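Local structure of D-glycero-D-manno-heptose 1-phosphate kinase (Bacteroides thetaiotaomicron, 3K85) at residues 40-48 and 119-130. The protein probably phosphorylates a sugar substrate at the expense of ATP, as a member of the GHMP kinase family. Numbering follows the deposited sequence.
Sequences YAYCTIEET and MVVCILKAFIEW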
loop_
_atom_site.group_PDB
_atom_site.type_symbol
_atom_site.label_atom_id
_atom_site.label_comp_id
_atom_site.label_asym_id
_atom_site.label_seq_id
_atom_site.Cartn_x
_atom_site.Cartn_y
_atom_site.Cartn_z
ATOM N N TYR A 40 -17.615 1.924 13.497
ATOM C CA TYR A 40 -18.296 1.187 12.446
ATOM C C TYR A 40 -19.803 1.312 12.251
ATOM O O TYR A 40 -20.505 2.006 12.987
ATOM C CB TYR A 40 -17.996 -0.296 12.639
ATOM C CG TYR A 40 -16.532 -0.644 12.802
ATOM C CD1 TYR A 40 -15.766 -1.059 11.701
ATOM C CD2 TYR A 40 -15.921 -0.632 14.069
ATOM C CE1 TYR A 40 -14.436 -1.465 11.854
ATOM C CE2 TYR A 40 -14.587 -1.034 14.231
ATOM C CZ TYR A 40 -13.854 -1.454 13.114
ATOM O OH TYR A 40 -12.552 -1.888 13.253
ATOM N N ALA A 41 -20.267 0.588 11.231
ATOM C CA ALA A 41 -21.669 0.459 10.863
ATOM C C ALA A 41 -21.830 -1.052 10.934
ATOM O O ALA A 41 -20.985 -1.788 10.423
ATOM C CB ALA A 41 -21.904 0.948 9.427
ATOM N N TYR A 42 -22.884 -1.537 11.571
ATOM C CA TYR A 42 -23.047 -2.979 11.668
ATOM C C TYR A 42 -24.373 -3.339 11.069
ATOM O O TYR A 42 -25.272 -2.519 11.004
ATOM C CB TYR A 42 -23.021 -3.455 13.126
ATOM C CG TYR A 42 -21.883 -2.892 13.949
ATOM C CD1 TYR A 42 -20.809 -3.699 14.364
ATOM C CD2 TYR A 42 -21.889 -1.559 14.340
ATOM C CE1 TYR A 42 -19.774 -3.171 15.160
ATOM C CE2 TYR A 42 -20.866 -1.027 15.123
ATOM C CZ TYR A 42 -19.815 -1.827 15.532
ATOM O OH TYR A 42 -18.806 -1.252 16.282
ATOM N N CYS A 43 -24.493 -4.579 10.637
ATOM C CA CYS A 43 -25.727 -5.037 10.051
ATOM C C CYS A 43 -25.767 -6.543 10.145
ATOM O O CYS A 43 -24.754 -7.210 9.946
ATOM C CB CYS A 43 -25.811 -4.601 8.580
ATOM S SG CYS A 43 -27.134 -5.415 7.629
ATOM N N THR A 44 -26.917 -7.088 10.511
ATOM C CA THR A 44 -27.042 -8.530 10.534
ATOM C C THR A 44 -28.319 -8.847 9.794
ATOM O O THR A 44 -29.322 -8.143 9.929
ATOM C CB THR A 44 -27.065 -9.122 11.960
ATOM O OG1 THR A 44 -28.090 -10.120 12.037
ATOM C CG2 THR A 44 -27.285 -8.045 12.996
ATOM N N ILE A 45 -28.250 -9.874 8.959
ATOM C CA ILE A 45 -29.390 -10.292 8.169
ATOM C C ILE A 45 -29.621 -11.782 8.382
ATOM O O ILE A 45 -28.710 -12.596 8.248
ATOM C CB ILE A 45 -29.158 -10.002 6.657
ATOM C CG1 ILE A 45 -29.065 -8.495 6.429
ATOM C CG2 ILE A 45 -30.300 -10.576 5.821
ATOM C CD1 ILE A 45 -28.843 -8.103 4.977
ATOM N N GLU A 46 -30.844 -12.129 8.742
ATOM C CA GLU A 46 -31.192 -13.518 8.959
ATOM C C GLU A 46 -32.416 -13.849 8.124
ATOM O O GLU A 46 -33.448 -13.181 8.225
ATOM C CB GLU A 46 -31.447 -13.777 10.452
ATOM C CG GLU A 46 -32.255 -12.703 11.160
ATOM C CD GLU A 46 -32.289 -12.896 12.675
ATOM O OE1 GLU A 46 -32.750 -13.972 13.132
ATOM O OE2 GLU A 46 -31.858 -11.970 13.405
ATOM N N GLU A 47 -32.289 -14.865 7.281
ATOM C CA GLU A 47 -33.398 -15.258 6.429
ATOM C C GLU A 47 -34.521 -15.895 7.238
ATOM O O GLU A 47 -34.285 -16.524 8.271
ATOM C CB GLU A 47 -32.946 -16.238 5.345
ATOM C CG GLU A 47 -34.076 -16.580 4.384
ATOM C CD GLU A 47 -33.833 -17.848 3.594
ATOM O OE1 GLU A 47 -32.974 -17.832 2.685
ATOM O OE2 GLU A 47 -34.508 -18.865 3.890
ATOM N N THR A 48 -35.745 -15.723 6.754
ATOM C CA THR A 48 -36.914 -16.276 7.414
ATOM C C THR A 48 -37.930 -16.727 6.375
ATOM O O THR A 48 -37.912 -16.261 5.233
ATOM C CB THR A 48 -37.584 -15.241 8.337
ATOM O OG1 THR A 48 -38.760 -15.817 8.913
ATOM C CG2 THR A 48 -37.978 -13.995 7.559
HETATM N N MSE A 119 -22.560 2.960 5.892
HETATM C CA MSE A 119 -23.698 2.071 6.143
HETATM C C MSE A 119 -24.207 1.362 4.890
HETATM O O MSE A 119 -24.583 0.178 4.947
HETATM C CB MSE A 119 -24.850 2.830 6.811
HETATM C CG MSE A 119 -26.110 1.976 7.012
HETATM SE SE MSE A 119 -25.841 0.356 8.081
HETATM C CE MSE A 119 -25.544 1.250 9.784
ATOM N N VAL A 120 -24.246 2.079 3.767
ATOM C CA VAL A 120 -24.683 1.479 2.501
ATOM C C VAL A 120 -23.716 0.333 2.155
ATOM O O VAL A 120 -24.140 -0.762 1.780
ATOM C CB VAL A 120 -24.677 2.520 1.344
ATOM C CG1 VAL A 120 -24.879 1.816 0.002
ATOM C CG2 VAL A 120 -25.777 3.550 1.562
ATOM N N VAL A 121 -22.417 0.579 2.302
ATOM C CA VAL A 121 -21.426 -0.458 2.028
ATOM C C VAL A 121 -21.669 -1.644 2.956
ATOM O O VAL A 121 -21.723 -2.788 2.521
ATOM C CB VAL A 121 -19.977 0.063 2.248
ATOM C CG1 VAL A 121 -18.953 -1.088 2.065
ATOM C CG2 VAL A 121 -19.693 1.212 1.271
ATOM N N CYS A 122 -21.828 -1.362 4.242
ATOM C CA CYS A 122 -22.078 -2.410 5.218
ATOM C C CYS A 122 -23.294 -3.241 4.821
ATOM O O CYS A 122 -23.241 -4.467 4.790
ATOM C CB CYS A 122 -22.298 -1.792 6.610
ATOM S SG CYS A 122 -22.584 -3.023 7.885
ATOM N N ILE A 123 -24.400 -2.571 4.511
ATOM C CA ILE A 123 -25.605 -3.292 4.115
ATOM C C ILE A 123 -25.323 -4.133 2.876
ATOM O O ILE A 123 -25.724 -5.301 2.805
ATOM C CB ILE A 123 -26.772 -2.323 3.835
ATOM C CG1 ILE A 123 -27.118 -1.554 5.112
ATOM C CG2 ILE A 123 -27.976 -3.093 3.337
ATOM C CD1 ILE A 123 -28.149 -0.471 4.899
ATOM N N LEU A 124 -24.631 -3.546 1.902
ATOM C CA LEU A 124 -24.279 -4.271 0.679
ATOM C C LEU A 124 -23.488 -5.526 1.023
ATOM O O LEU A 124 -23.748 -6.618 0.504
ATOM C CB LEU A 124 -23.450 -3.377 -0.245
ATOM C CG LEU A 124 -24.274 -2.675 -1.325
ATOM C CD1 LEU A 124 -23.447 -1.613 -2.025
ATOM C CD2 LEU A 124 -24.768 -3.719 -2.316
ATOM N N LYS A 125 -22.516 -5.364 1.913
ATOM C CA LYS A 125 -21.698 -6.485 2.326
ATOM C C LYS A 125 -22.544 -7.595 2.933
ATOM O O LYS A 125 -22.291 -8.781 2.682
ATOM C CB LYS A 125 -20.621 -6.028 3.309
ATOM C CG LYS A 125 -19.227 -5.968 2.699
ATOM C CD LYS A 125 -18.825 -7.347 2.170
ATOM C CE LYS A 125 -17.367 -7.395 1.756
ATOM N NZ LYS A 125 -17.039 -6.265 0.848
ATOM N N ALA A 126 -23.556 -7.235 3.721
ATOM C CA ALA A 126 -24.396 -8.269 4.314
ATOM C C ALA A 126 -25.103 -9.012 3.190
ATOM O O ALA A 126 -25.122 -10.238 3.180
ATOM C CB ALA A 126 -25.411 -7.662 5.268
ATOM N N PHE A 127 -25.670 -8.273 2.234
ATOM C CA PHE A 127 -26.354 -8.909 1.105
ATOM C C PHE A 127 -25.393 -9.768 0.280
ATOM O O PHE A 127 -25.728 -10.905 -0.082
ATOM C CB PHE A 127 -27.040 -7.861 0.208
ATOM C CG PHE A 127 -28.402 -7.438 0.705
ATOM C CD1 PHE A 127 -29.503 -8.282 0.567
ATOM C CD2 PHE A 127 -28.581 -6.212 1.344
ATOM C CE1 PHE A 127 -30.760 -7.906 1.058
ATOM C CE2 PHE A 127 -29.825 -5.833 1.837
ATOM C CZ PHE A 127 -30.917 -6.684 1.692
ATOM N N ILE A 128 -24.201 -9.243 -0.002
ATOM C CA ILE A 128 -23.215 -10.001 -0.776
ATOM C C ILE A 128 -22.895 -11.322 -0.071
ATOM O O ILE A 128 -22.905 -12.391 -0.689
ATOM C CB ILE A 128 -21.909 -9.196 -0.951
ATOM C CG1 ILE A 128 -22.197 -7.915 -1.739
ATOM C CG2 ILE A 128 -20.849 -10.065 -1.627
ATOM C CD1 ILE A 128 -21.039 -6.930 -1.787
ATOM N N GLU A 129 -22.608 -11.243 1.226
ATOM C CA GLU A 129 -22.313 -12.429 2.033
ATOM C C GLU A 129 -23.530 -13.362 2.004
ATOM O O GLU A 129 -23.421 -14.569 1.780
ATOM C CB GLU A 129 -22.031 -11.995 3.475
ATOM C CG GLU A 129 -21.558 -13.096 4.394
ATOM C CD GLU A 129 -20.272 -13.733 3.917
ATOM O OE1 GLU A 129 -19.355 -12.986 3.504
ATOM O OE2 GLU A 129 -20.179 -14.981 3.965
ATOM N N TRP A 130 -24.688 -12.766 2.242
ATOM C CA TRP A 130 -25.984 -13.441 2.255
ATOM C C TRP A 130 -26.251 -14.195 0.932
ATOM O O TRP A 130 -26.427 -15.414 0.922
ATOM C CB TRP A 130 -27.043 -12.348 2.528
ATOM C CG TRP A 130 -28.529 -12.643 2.400
ATOM C CD1 TRP A 130 -29.528 -11.708 2.206
ATOM C CD2 TRP A 130 -29.185 -13.906 2.499
ATOM N NE1 TRP A 130 -30.754 -12.317 2.180
ATOM C CE2 TRP A 130 -30.576 -13.665 2.357
ATOM C CE3 TRP A 130 -28.743 -15.218 2.694
ATOM C CZ2 TRP A 130 -31.520 -14.695 2.403
ATOM C CZ3 TRP A 130 -29.684 -16.243 2.741
ATOM C CH2 TRP A 130 -31.055 -15.973 2.595
#
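Ile-45 of strand 40-47 reaches in among Ala-126, Phe-127 and Trp-130 of helix 119-130, a compact example of how a helix is seated on a sheet mainly by apolar side chains. Its two branches part company: CG1, anti to the carbonyl carbon (chi1 -65°), carries CD1 over the centre of the Phe-127 ring, 4.0 Å from the centroid, while CG2 lies over the five-membered ring of Trp-130, 3.9 Å from CD1 of the indole. CD1 of Ile-45 also presses on CB of Ala-126 at 3.5 Å, closer than carbon atoms usually pack. Further back, SG of Cys-43 rests on the same Ala-126 methyl, SG of Cys-122 lies 3.7 Å from CB of Cys-43, and CB of Ala-41 packs against CB of Cys-122 and the CE methyl of selenomethionine Met-119. Order fades at Glu-47, exposed and poorly defined, whose placement against the indole rim is doubtful. Replacing Trp-130 by an alanine is likely to strip CG2 of Ile-45 of its cover and open a gap at this end. The segment axes run 30° apart, 7.7 Å at closest approach: a helix laid roughly along its strand, as in the ribosomal protein S5 domain 2-like fold of GHMP kinase N-terminal domains, where helices pack on one sheet face.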